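DNA-3-methyladenine glycosidase II, putative (Deinococcus radiodurans, PDB 2YG9) belongs to the HhH-GPD superfamily of base excision DNA repair proteins, and its modelled chain is built of helices and loops without strands. Local coordinates at residues V22-L26 against L167-D171; L55-P61 against F162-A168; P61-L65 against F133-S137; V66-A70 against Q80-L86; P95-L99 against A123-V127. All blocks are in the same frame, centred on the assembly; numbering follows the deposited sequence.

Contact 1 (V22-L26 against L167-D171); sequences VLPPL and LARPD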
# COMPACT_ATOMS: atom_id res chain seq x y z
N VAL A 22 -16.66 0.18 4.66
CA VAL A 22 -15.31 0.69 4.80
C VAL A 22 -14.99 0.80 6.30
O VAL A 22 -15.76 1.39 7.06
CB VAL A 22 -15.17 2.07 4.12
CG1 VAL A 22 -13.72 2.49 4.05
CG2 VAL A 22 -15.77 2.03 2.73
N LEU A 23 -13.85 0.26 6.69
CA LEU A 23 -13.36 0.40 8.06
C LEU A 23 -12.45 1.62 8.15
O LEU A 23 -11.55 1.81 7.29
CB LEU A 23 -12.63 -0.87 8.49
CG LEU A 23 -13.46 -2.16 8.54
CD1 LEU A 23 -12.60 -3.42 8.51
CD2 LEU A 23 -14.37 -2.18 9.77
N PRO A 24 -12.67 2.49 9.18
CA PRO A 24 -11.82 3.66 9.29
C PRO A 24 -10.37 3.33 9.68
O PRO A 24 -10.11 2.33 10.35
CB PRO A 24 -12.50 4.48 10.39
CG PRO A 24 -13.20 3.50 11.21
CD PRO A 24 -13.69 2.46 10.24
N PRO A 25 -9.43 4.19 9.28
CA PRO A 25 -8.05 4.02 9.76
C PRO A 25 -7.98 4.02 11.28
O PRO A 25 -8.74 4.75 11.97
CB PRO A 25 -7.33 5.27 9.24
CG PRO A 25 -8.17 5.72 8.05
CD PRO A 25 -9.57 5.36 8.39
N LEU A 26 -7.09 3.19 11.80
CA LEU A 26 -6.82 3.17 13.22
C LEU A 26 -6.20 4.51 13.61
O LEU A 26 -5.42 5.11 12.85
CB LEU A 26 -5.88 2.01 13.61
CG LEU A 26 -6.23 0.60 13.15
CD1 LEU A 26 -5.22 -0.47 13.72
CD2 LEU A 26 -7.64 0.23 13.54
N LEU A 167 -3.94 5.06 2.05
CA LEU A 167 -5.26 5.32 2.57
C LEU A 167 -5.38 4.87 4.03
O LEU A 167 -6.37 5.18 4.67
CB LEU A 167 -6.33 4.64 1.69
CG LEU A 167 -6.30 4.98 0.19
CD1 LEU A 167 -7.51 4.47 -0.54
CD2 LEU A 167 -6.05 6.49 -0.04
N ALA A 168 -4.35 4.18 4.55
CA ALA A 168 -4.35 3.64 5.94
C ALA A 168 -5.58 2.80 6.29
O ALA A 168 -6.07 2.77 7.44
CB ALA A 168 -4.15 4.77 6.96
N ARG A 169 -6.05 2.03 5.33
CA ARG A 169 -7.12 1.11 5.61
C ARG A 169 -6.63 -0.02 6.50
O ARG A 169 -5.51 -0.49 6.30
CB ARG A 169 -7.71 0.59 4.35
CG ARG A 169 -8.19 1.69 3.49
CD ARG A 169 -9.46 1.39 2.94
NE ARG A 169 -10.06 2.53 2.22
CZ ARG A 169 -11.13 2.40 1.43
NH1 ARG A 169 -11.65 1.20 1.21
NH2 ARG A 169 -11.63 3.46 0.81
N PRO A 170 -7.43 -0.40 7.51
CA PRO A 170 -6.97 -1.34 8.56
C PRO A 170 -7.06 -2.85 8.31
O PRO A 170 -6.54 -3.63 9.12
CB PRO A 170 -7.90 -0.99 9.70
CG PRO A 170 -9.20 -0.74 9.01
CD PRO A 170 -8.81 0.06 7.79
N ASP A 171 -7.69 -3.30 7.23
CA ASP A 171 -8.02 -4.69 7.14
C ASP A 171 -7.62 -5.33 5.79
O ASP A 171 -8.41 -6.01 5.13
CB ASP A 171 -9.51 -4.90 7.44
CG ASP A 171 -9.82 -6.34 7.72
OD1 ASP A 171 -8.92 -7.08 8.20
OD2 ASP A 171 -10.94 -6.76 7.44
O HOH W 1 -5.28 1.89 9.73

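Contact 2 (L55-P61 against F162-A168); sequences LAPTPDP and FLLFALA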
# COMPACT_ATOMS: atom_id res chain seq x y z
N LEU A 55 -0.32 4.99 10.93
CA LEU A 55 -0.43 5.60 9.59
C LEU A 55 -1.66 6.50 9.50
O LEU A 55 -2.77 6.07 9.85
CB LEU A 55 -0.53 4.53 8.49
CG LEU A 55 0.57 3.50 8.55
CD1 LEU A 55 0.47 2.50 7.45
CD2 LEU A 55 1.90 4.21 8.57
N ALA A 56 -1.46 7.72 9.01
CA ALA A 56 -2.53 8.68 8.78
C ALA A 56 -2.99 8.57 7.34
O ALA A 56 -2.16 8.53 6.42
CB ALA A 56 -2.03 10.12 9.05
N PRO A 57 -4.30 8.56 7.12
CA PRO A 57 -4.74 8.47 5.75
C PRO A 57 -4.27 9.74 4.97
O PRO A 57 -4.30 10.83 5.53
CB PRO A 57 -6.25 8.41 5.87
CG PRO A 57 -6.55 9.13 7.16
CD PRO A 57 -5.41 8.75 8.06
N THR A 58 -3.80 9.58 3.73
CA THR A 58 -3.30 10.72 2.95
C THR A 58 -4.44 11.68 2.55
O THR A 58 -5.52 11.28 2.11
CB THR A 58 -2.55 10.27 1.66
OG1 THR A 58 -1.95 11.42 1.01
CG2 THR A 58 -3.50 9.55 0.70
N PRO A 59 -4.15 12.97 2.62
CA PRO A 59 -5.10 13.94 2.12
C PRO A 59 -5.04 14.07 0.57
O PRO A 59 -5.87 14.79 -0.03
CB PRO A 59 -4.63 15.22 2.76
CG PRO A 59 -3.21 15.06 2.98
CD PRO A 59 -2.95 13.60 3.18
N ASP A 60 -4.05 13.41 -0.05
CA ASP A 60 -3.81 13.48 -1.50
C ASP A 60 -3.56 12.08 -2.09
O ASP A 60 -2.44 11.71 -2.45
CB ASP A 60 -2.60 14.36 -1.79
CG ASP A 60 -2.33 14.55 -3.30
OD1 ASP A 60 -3.25 14.29 -4.13
OD2 ASP A 60 -1.17 14.96 -3.62
N PRO A 61 -4.62 11.28 -2.18
CA PRO A 61 -4.52 9.94 -2.74
C PRO A 61 -3.85 9.87 -4.14
O PRO A 61 -2.98 9.00 -4.39
CB PRO A 61 -5.98 9.50 -2.80
CG PRO A 61 -6.60 10.23 -1.71
CD PRO A 61 -5.99 11.56 -1.70
N PHE A 162 -1.47 0.36 -1.74
CA PHE A 162 -2.00 1.74 -1.73
C PHE A 162 -3.11 1.95 -0.66
O PHE A 162 -3.12 2.92 0.12
CB PHE A 162 -2.48 2.09 -3.14
CG PHE A 162 -3.11 3.46 -3.27
CD1 PHE A 162 -2.33 4.60 -3.25
CD2 PHE A 162 -4.47 3.59 -3.36
CE1 PHE A 162 -2.93 5.87 -3.33
CE2 PHE A 162 -5.07 4.84 -3.47
CZ PHE A 162 -4.30 5.96 -3.49
N LEU A 163 -4.04 1.03 -0.61
CA LEU A 163 -5.03 1.01 0.46
C LEU A 163 -4.39 0.97 1.84
O LEU A 163 -4.78 1.77 2.73
CB LEU A 163 -5.96 -0.21 0.30
CG LEU A 163 -7.26 -0.04 -0.50
CD1 LEU A 163 -7.01 0.49 -1.87
CD2 LEU A 163 -7.96 -1.39 -0.55
N LEU A 164 -3.42 0.08 2.02
CA LEU A 164 -2.81 -0.12 3.32
C LEU A 164 -1.94 1.07 3.74
O LEU A 164 -2.13 1.64 4.82
CB LEU A 164 -2.03 -1.43 3.36
CG LEU A 164 -1.54 -2.03 4.70
CD1 LEU A 164 -1.19 -3.51 4.40
CD2 LEU A 164 -0.32 -1.29 5.31
N PHE A 165 -1.01 1.46 2.86
CA PHE A 165 -0.08 2.49 3.20
C PHE A 165 -0.53 3.91 2.90
O PHE A 165 -0.19 4.80 3.67
CB PHE A 165 1.29 2.24 2.58
CG PHE A 165 2.00 1.08 3.16
CD1 PHE A 165 2.63 1.17 4.40
CD2 PHE A 165 2.06 -0.12 2.48
CE1 PHE A 165 3.32 0.07 4.93
CE2 PHE A 165 2.75 -1.20 3.00
CZ PHE A 165 3.35 -1.10 4.23
N ALA A 166 -1.26 4.15 1.82
CA ALA A 166 -1.65 5.56 1.50
C ALA A 166 -2.96 5.92 2.19
O ALA A 166 -3.07 6.96 2.89
CB ALA A 166 -1.77 5.80 -0.02
N LEU A 167 -3.94 5.06 2.05
CA LEU A 167 -5.26 5.32 2.57
C LEU A 167 -5.38 4.87 4.03
O LEU A 167 -6.37 5.18 4.67
CB LEU A 167 -6.33 4.64 1.69
CG LEU A 167 -6.30 4.98 0.19
CD1 LEU A 167 -7.51 4.47 -0.54
CD2 LEU A 167 -6.05 6.49 -0.04
N ALA A 168 -4.35 4.18 4.55
CA ALA A 168 -4.35 3.64 5.94
C ALA A 168 -5.58 2.80 6.29
O ALA A 168 -6.07 2.77 7.44
CB ALA A 168 -4.15 4.77 6.96
O HOH W 2 -0.22 7.27 4.85

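Contact 3 (P61-L65 against F133-S137); sequences PFGRL and FAHLS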
# COMPACT_ATOMS: atom_id res chain seq x y z
N PRO A 61 -4.62 11.28 -2.18
CA PRO A 61 -4.52 9.94 -2.74
C PRO A 61 -3.85 9.87 -4.14
O PRO A 61 -2.98 9.00 -4.39
CB PRO A 61 -5.98 9.50 -2.80
CG PRO A 61 -6.60 10.23 -1.71
CD PRO A 61 -5.99 11.56 -1.70
N PHE A 62 -4.29 10.75 -5.03
CA PHE A 62 -3.73 10.80 -6.37
C PHE A 62 -2.20 10.94 -6.37
O PHE A 62 -1.49 10.13 -6.94
CB PHE A 62 -4.38 11.88 -7.25
CG PHE A 62 -3.78 11.93 -8.61
CD1 PHE A 62 -4.11 10.98 -9.54
CD2 PHE A 62 -2.79 12.86 -8.92
CE1 PHE A 62 -3.53 10.99 -10.80
CE2 PHE A 62 -2.21 12.90 -10.18
CZ PHE A 62 -2.56 11.93 -11.12
N GLY A 63 -1.70 11.97 -5.71
CA GLY A 63 -0.29 12.20 -5.55
C GLY A 63 0.43 11.02 -4.90
O GLY A 63 1.51 10.66 -5.34
N ARG A 64 -0.16 10.42 -3.86
CA ARG A 64 0.47 9.24 -3.26
C ARG A 64 0.51 8.05 -4.20
O ARG A 64 1.47 7.28 -4.16
CB ARG A 64 -0.18 8.82 -1.96
CG ARG A 64 0.16 9.74 -0.75
CD ARG A 64 1.61 9.61 -0.29
NE ARG A 64 1.89 8.26 0.21
CZ ARG A 64 1.51 7.78 1.41
NH1 ARG A 64 0.87 8.53 2.27
NH2 ARG A 64 1.81 6.54 1.74
N LEU A 65 -0.53 7.91 -5.03
CA LEU A 65 -0.55 6.89 -6.08
C LEU A 65 0.62 7.11 -7.03
O LEU A 65 1.37 6.17 -7.31
CB LEU A 65 -1.89 6.83 -6.84
CG LEU A 65 -1.91 5.68 -7.87
CD1 LEU A 65 -1.62 4.30 -7.24
CD2 LEU A 65 -3.21 5.71 -8.61
N PHE A 133 -10.64 10.23 -6.86
CA PHE A 133 -9.61 10.22 -5.84
C PHE A 133 -9.98 11.11 -4.66
O PHE A 133 -9.55 10.85 -3.54
CB PHE A 133 -8.24 10.64 -6.42
CG PHE A 133 -7.61 9.61 -7.34
CD1 PHE A 133 -6.79 8.60 -6.83
CD2 PHE A 133 -7.83 9.67 -8.72
CE1 PHE A 133 -6.20 7.66 -7.66
CE2 PHE A 133 -7.22 8.73 -9.56
CZ PHE A 133 -6.41 7.71 -9.03
N ALA A 134 -10.83 12.12 -4.88
CA ALA A 134 -11.24 13.00 -3.78
C ALA A 134 -12.28 12.36 -2.84
O ALA A 134 -12.47 12.82 -1.69
CB ALA A 134 -11.76 14.32 -4.34
N HIS A 135 -12.95 11.31 -3.31
CA HIS A 135 -14.04 10.67 -2.55
C HIS A 135 -13.90 9.15 -2.42
O HIS A 135 -14.84 8.41 -2.69
CB HIS A 135 -15.39 11.06 -3.16
CG HIS A 135 -15.59 12.54 -3.22
ND1 HIS A 135 -15.09 13.31 -4.26
CD2 HIS A 135 -16.11 13.41 -2.32
CE1 HIS A 135 -15.35 14.59 -4.01
NE2 HIS A 135 -15.97 14.67 -2.84
N LEU A 136 -12.72 8.68 -1.98
CA LEU A 136 -12.49 7.23 -1.79
C LEU A 136 -12.96 6.73 -0.43
O LEU A 136 -13.26 5.53 -0.26
CB LEU A 136 -11.01 6.88 -1.96
CG LEU A 136 -10.40 7.14 -3.36
CD1 LEU A 136 -8.90 7.06 -3.31
CD2 LEU A 136 -10.98 6.21 -4.43
N SER A 137 -13.05 7.66 0.52
CA SER A 137 -13.29 7.34 1.93
C SER A 137 -14.48 6.47 2.12
O SER A 137 -14.54 5.74 3.10
CB SER A 137 -13.55 8.61 2.76
OG SER A 137 -12.36 9.00 3.39

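Contact 4 (V66-A70 against Q80-L86); sequences VRSVA and QAIYGRL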
# COMPACT_ATOMS: atom_id res chain seq x y z
N VAL A 66 0.78 8.35 -7.48
CA VAL A 66 1.84 8.71 -8.42
C VAL A 66 3.20 8.49 -7.77
O VAL A 66 4.07 7.91 -8.40
CB VAL A 66 1.70 10.17 -8.93
CG1 VAL A 66 2.99 10.61 -9.63
CG2 VAL A 66 0.48 10.30 -9.85
N ARG A 67 3.34 8.85 -6.49
CA ARG A 67 4.60 8.59 -5.75
C ARG A 67 4.94 7.10 -5.74
O ARG A 67 6.07 6.72 -6.00
CB ARG A 67 4.54 9.07 -4.29
CG ARG A 67 5.92 9.11 -3.63
CD ARG A 67 5.83 9.36 -2.15
NE ARG A 67 5.62 10.77 -1.82
CZ ARG A 67 6.59 11.68 -1.67
NH1 ARG A 67 7.88 11.37 -1.85
NH2 ARG A 67 6.27 12.93 -1.36
N SER A 68 3.95 6.27 -5.44
CA SER A 68 4.13 4.83 -5.35
C SER A 68 4.64 4.26 -6.69
O SER A 68 5.67 3.57 -6.75
CB SER A 68 2.80 4.17 -4.92
OG SER A 68 2.81 2.78 -5.19
N VAL A 69 3.92 4.62 -7.76
CA VAL A 69 4.23 4.16 -9.10
C VAL A 69 5.64 4.58 -9.51
O VAL A 69 6.45 3.76 -9.94
CB VAL A 69 3.18 4.70 -10.11
CG1 VAL A 69 3.60 4.45 -11.54
CG2 VAL A 69 1.82 4.08 -9.81
N ALA A 70 5.91 5.86 -9.38
CA ALA A 70 7.20 6.43 -9.73
C ALA A 70 8.37 5.81 -8.99
O ALA A 70 9.41 5.61 -9.58
CB ALA A 70 7.20 7.92 -9.52
N GLN A 80 12.58 9.41 -4.08
CA GLN A 80 12.29 10.76 -3.61
C GLN A 80 12.61 11.81 -4.65
O GLN A 80 11.79 12.69 -4.90
CB GLN A 80 12.96 11.09 -2.25
CG GLN A 80 12.66 12.54 -1.74
CD GLN A 80 11.16 12.94 -1.69
OE1 GLN A 80 10.40 12.44 -0.84
NE2 GLN A 80 10.73 13.86 -2.59
N ALA A 81 13.80 11.72 -5.22
CA ALA A 81 14.30 12.59 -6.28
C ALA A 81 13.35 12.73 -7.45
O ALA A 81 13.05 13.85 -7.91
CB ALA A 81 15.64 12.06 -6.80
N ILE A 82 12.91 11.59 -7.98
CA ILE A 82 12.05 11.56 -9.16
C ILE A 82 10.66 12.13 -8.84
O ILE A 82 10.09 12.84 -9.65
CB ILE A 82 11.94 10.12 -9.75
CG1 ILE A 82 11.37 10.18 -11.17
CG2 ILE A 82 11.11 9.20 -8.86
CD1 ILE A 82 11.69 8.95 -11.99
N TYR A 83 10.15 11.85 -7.64
CA TYR A 83 8.88 12.43 -7.23
C TYR A 83 9.00 13.97 -7.12
O TYR A 83 8.11 14.69 -7.50
CB TYR A 83 8.34 11.84 -5.91
CG TYR A 83 6.92 12.29 -5.66
CD1 TYR A 83 5.89 11.82 -6.45
CD2 TYR A 83 6.61 13.23 -4.70
CE1 TYR A 83 4.60 12.25 -6.28
CE2 TYR A 83 5.29 13.68 -4.51
CZ TYR A 83 4.30 13.18 -5.31
OH TYR A 83 2.99 13.59 -5.18
N GLY A 84 10.15 14.44 -6.64
CA GLY A 84 10.43 15.86 -6.57
C GLY A 84 10.49 16.47 -7.95
O GLY A 84 10.04 17.58 -8.14
N ARG A 85 11.04 15.76 -8.92
CA ARG A 85 11.01 16.26 -10.32
C ARG A 85 9.60 16.33 -10.92
O ARG A 85 9.27 17.25 -11.69
CB ARG A 85 11.94 15.45 -11.20
CG ARG A 85 13.36 15.59 -10.77
CD ARG A 85 14.33 15.07 -11.81
NE ARG A 85 14.30 13.62 -11.90
CZ ARG A 85 14.99 12.80 -11.12
NH1 ARG A 85 15.74 13.29 -10.15
NH2 ARG A 85 14.93 11.49 -11.33
N LEU A 86 8.74 15.37 -10.55
CA LEU A 86 7.33 15.43 -10.91
C LEU A 86 6.64 16.66 -10.31
O LEU A 86 5.93 17.38 -11.02
CB LEU A 86 6.60 14.13 -10.51
CG LEU A 86 7.00 12.91 -11.37
CD1 LEU A 86 6.46 11.67 -10.75
CD2 LEU A 86 6.59 13.02 -12.87
O HOH W 3 8.31 15.43 -2.00

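Contact 5 (P95-L99 against A123-V127); sequences PAALL and AAAAV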
# COMPACT_ATOMS: atom_id res chain seq x y z
N PRO A 95 -3.86 15.79 -11.45
CA PRO A 95 -4.29 15.13 -12.70
C PRO A 95 -4.34 16.00 -13.96
O PRO A 95 -3.78 15.63 -15.00
CB PRO A 95 -5.67 14.58 -12.34
CG PRO A 95 -5.59 14.33 -10.87
CD PRO A 95 -4.77 15.45 -10.33
N ALA A 96 -4.98 17.15 -13.89
CA ALA A 96 -5.13 17.99 -15.08
C ALA A 96 -3.78 18.54 -15.50
O ALA A 96 -3.50 18.67 -16.68
CB ALA A 96 -6.14 19.14 -14.82
N ALA A 97 -2.92 18.87 -14.55
CA ALA A 97 -1.61 19.39 -14.85
C ALA A 97 -0.74 18.33 -15.53
O ALA A 97 -0.09 18.60 -16.55
CB ALA A 97 -0.94 19.94 -13.56
N LEU A 98 -0.75 17.11 -15.01
CA LEU A 98 0.06 16.02 -15.56
C LEU A 98 -0.32 15.62 -17.00
O LEU A 98 0.51 15.13 -17.74
CB LEU A 98 -0.01 14.77 -14.67
CG LEU A 98 0.82 14.90 -13.41
CD1 LEU A 98 0.60 13.73 -12.45
CD2 LEU A 98 2.26 15.02 -13.79
N LEU A 99 -1.57 15.82 -17.36
CA LEU A 99 -2.03 15.63 -18.74
C LEU A 99 -1.56 16.71 -19.73
O LEU A 99 -1.65 16.53 -20.94
CB LEU A 99 -3.55 15.52 -18.75
CG LEU A 99 -4.12 14.28 -18.08
CD1 LEU A 99 -5.68 14.30 -18.10
CD2 LEU A 99 -3.57 13.01 -18.72
N ALA A 123 -3.90 9.89 -14.26
CA ALA A 123 -4.37 11.29 -14.43
C ALA A 123 -5.67 11.33 -15.26
O ALA A 123 -6.59 12.03 -14.92
CB ALA A 123 -3.30 12.18 -15.07
N ALA A 124 -5.72 10.56 -16.35
CA ALA A 124 -6.85 10.51 -17.27
C ALA A 124 -8.06 9.96 -16.57
O ALA A 124 -9.14 10.47 -16.75
CB ALA A 124 -6.49 9.65 -18.54
N ALA A 125 -7.85 9.01 -15.67
CA ALA A 125 -8.94 8.39 -14.93
C ALA A 125 -9.54 9.39 -13.93
O ALA A 125 -10.76 9.41 -13.71
CB ALA A 125 -8.45 7.08 -14.26
N ALA A 126 -8.69 10.23 -13.36
CA ALA A 126 -9.11 11.28 -12.43
C ALA A 126 -9.92 12.37 -13.15
O ALA A 126 -10.98 12.77 -12.66
CB ALA A 126 -7.88 11.86 -11.71
N VAL A 127 -9.46 12.83 -14.31
CA VAL A 127 -10.12 13.96 -14.98
C VAL A 127 -11.42 13.51 -15.65
O VAL A 127 -12.35 14.31 -15.77
CB VAL A 127 -9.19 14.69 -15.95
CG1 VAL A 127 -7.92 15.13 -15.18
CG2 VAL A 127 -8.88 13.86 -17.16

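Contact 1 (V22-L26 against L167-D171)
Pro170 wedges its ring against the backbone and side chains of Leu23 to Leu26 and lies at the centre of the apolar packing. Its CG presses on Leu23 CB at 3.5 Å, tighter than a usual van der Waals approach, while its CB meets Leu26 CD2 at 4.0 Å. Leu23 then passes beyond the ring and sets CD1 against Asp171 CB (3.6 Å). Residues 22-26 are extended and run nearly at right angles to the turning chain of 167-171; Pro25 and Pro170 fill space without presenting an N-H that would need a partner. A second kind of contact is carbon over a charged plane. Val22 CG1, anti to its own backbone N (chi1 -170°), sits 3.7 Å above the centre of the Arg169 guanidinium, whose charge is met by Asp141; Asp171 has its salt bridge with Arg204.

The polar part centres on Ala168 O. It receives a CA-H...O approach from Pro25 CA at 3.3 Å, and a bond from a water at 2.6 Å; the same water accepts from Leu26 N at 3.0 Å. Alanine's small methyl lets Pro25 CB come close. Ala168 has positive phi, where the chain leaves helix 156-166. The N-terminal loop before helix 30-36 is thus laid across the link between helix 156-166 and helix 178-187, with Ser205 of helix 204-219 bonded to Arg169 and Pro170.

Contact 2 (L55-P61 against F162-A168)
Leu55 points its CD1 branch into the angle between Leu164 O and the Phe165 ring, reaching Phe165 CD1 obliquely at 4.0 Å; one face of that ring is already covered by Leu164 CD2. Behind this tip, Leu55 CB rests on Ala168 CB, a methyl small enough to let the two chains come close. Phe162 is turned quite differently. It offers its edge, with CE1 3.3 Å from Pro61 O and near the ring plane, so that the electropositive rim of the ring faces a carbonyl oxygen. Pro61 CB meets both Phe162 CZ and, roughly at a right angle, the CD2 branch of Leu167.

Thr58 uses both its side chain and its backbone. With OG1 anti to the backbone N (chi1 -173°), the hydroxyl accepts from Asp60 N in an ST turn, and CG2 lies against Ala166 O at 3.4 Å. Thr58 N donates to that same oxygen, 2.8 Å away and nearly along the C=O axis. In the helix's pi-type turn, Phe162 O receives both Ala166 N and Leu167 N. The chemistry implies that late carbonyls of the helix find donors outside it: Thr58 N for Ala166 O, and for Phe165 O a weak bond from Arg64 of helix 61-71 and probably a water shared with Ala56 O.

Contact 3 (P61-L65 against F133-S137)
Phe133 lays the face of its ring over Phe62, which answers with its edge. The two rings form a T-shaped pair, centroids 5.3 Å apart and planes at 80°, in which Phe62 CD1 stands 3.8 Å above the Phe133 plane, displaced toward the rim. The same face also takes a CH-pi contact from Phe62 CB, 4.3 Å from the ring centroid. Phe62 holds CG anti to its backbone N (chi1 179°), which sends the ring past Phe133 so that both CB and the CD1 edge lie over that one face.

At the edge of the Phe133 ring, near its plane, Leu65 CD2 meets CE1 at 3.7 Å. Leu65 lies one helical turn after Pro61, whose CB packs on Leu136 CD1 at 3.8 Å and whose CG touches Phe133 O at 3.5 Å. Proline suits the first turn of a helix, where no earlier carbonyl waits for its missing N-H. Around the pair, Phe62 also leans on Ala122 and Ala123, small residues of helix 113-127 that make room for it. The T-shaped pair ties the start of helix 61-71 to the loop before helix 141-149 in the buried core of this all-helical HhH-GPD fold.

Contact 4 (V66-A70 against Q80-L86)
Helices 61-71 and 76-87 follow one another through a short loop and fold back as a splayed alpha-alpha hairpin of the helical HhH-GPD fold. The axes of their segments Val66-Ala70 and Gln80-Leu86 approach to 9.4 Å with their directions 131° apart, and the closest CA pair is Arg67 with Tyr83.

That pair dominates the side-chain packing. Arg67 extends along the Tyr83 ring: its CB lies over the face in a CH-pi contact, 4.0 Å from the centroid, and the chain bends at chi3 (-80°) to bring the guanidinium over the CD2-CE2 side of the same face, the planes inclined by 37°. Tyr83 CD2 is 3.4 Å from Arg67 CZ. Arginine suits this rim because its long aliphatic stem can cover an aromatic ring while its charged end stays at the polar margin. Deeper in, branched and small side chains close the interface. Val66 CG1 meets the edge of Tyr83 at CE1 and also touches Leu86 CD1 (3.8 Å), which lies against Ala70 CB at 4.0 Å; Ile82 CG2 adds to the cover of Ala70.

Gln80 folds back to the pair, its OE1 accepting from Arg67 NH1 at 2.9 Å, with the donor above the amide plane. Beside this bond one water accepts from Gln80 NE2 at 2.9 Å and from Arg67 NH2 at 3.3 Å.

Contact 5 (P95-L99 against A123-V127)
Pro95 O abuts the methyl of Ala123 across the contact, 3.5 Å from its CB, while accepting a bond from Leu99 N (3.2 Å) within its own short helix 95-98. The facing helix has a backbone bond of the same kind, from Val127 N to Ala123 O at 3.0 Å, closing the turn that carries Ala123, Ala126 and Val127 against Pro95 and Leu99. Between the two helices the side chains meet carbon on carbon.

Pro95 pushes its ring into the facing helix. Its CG meets Ala126 CB at 3.5 Å, closer than usual for two carbons, while Pro95 CB reaches Val127 CG1 at 3.7 Å. Proline suits this place because its compact ring fits against alanines. Those alanines keep the surface of helix 113-127 low, which lets the CA atoms of Pro95 and Ala123 come within 4.2 Å of each other.

At the other end of the short helix, Leu99 spreads its two branches over this surface. CD2 rests on Ala123 CB at 3.8 Å, and CD1 runs tip to tip into Val127 CG2, a tight 3.4 Å. Leu99 CG lies anti to its carbonyl carbon (chi1 -67°), an orientation that carries the fork across to helix 113-127. Leu98 instead turns inward, touching Ala123 through CB and, with Pro95, packing on Phe62 of helix 61-71. With side-chain polar groups absent from both segments, cohesion between them probably comes largely from shape and the burial of carbon, even though Leu99 and Val127 lie at an exposed margin.

Contact 3 and contact 4 are the buried ones, and both use helix 61-71: aromatic packing on its first turns, an arginine-tyrosine layer further on. A probable hydrogen bond from Tyr83 OH to Gly63 O joins them. Contact 5 lies farther out, yet Phe62 and Phe133 of contact 3 pack on its Pro95 and Ala126. Contact 1 and contact 2 share Leu167 and Ala168 at the end of helix 156-166, and both are only partly buried. There, where a helix ends in loops, backbone carbonyls, prolines and waters do much of the work; between the helices of contact 4 and contact 5, side-chain carbon prevails, with a polar rim in contact 4 alone.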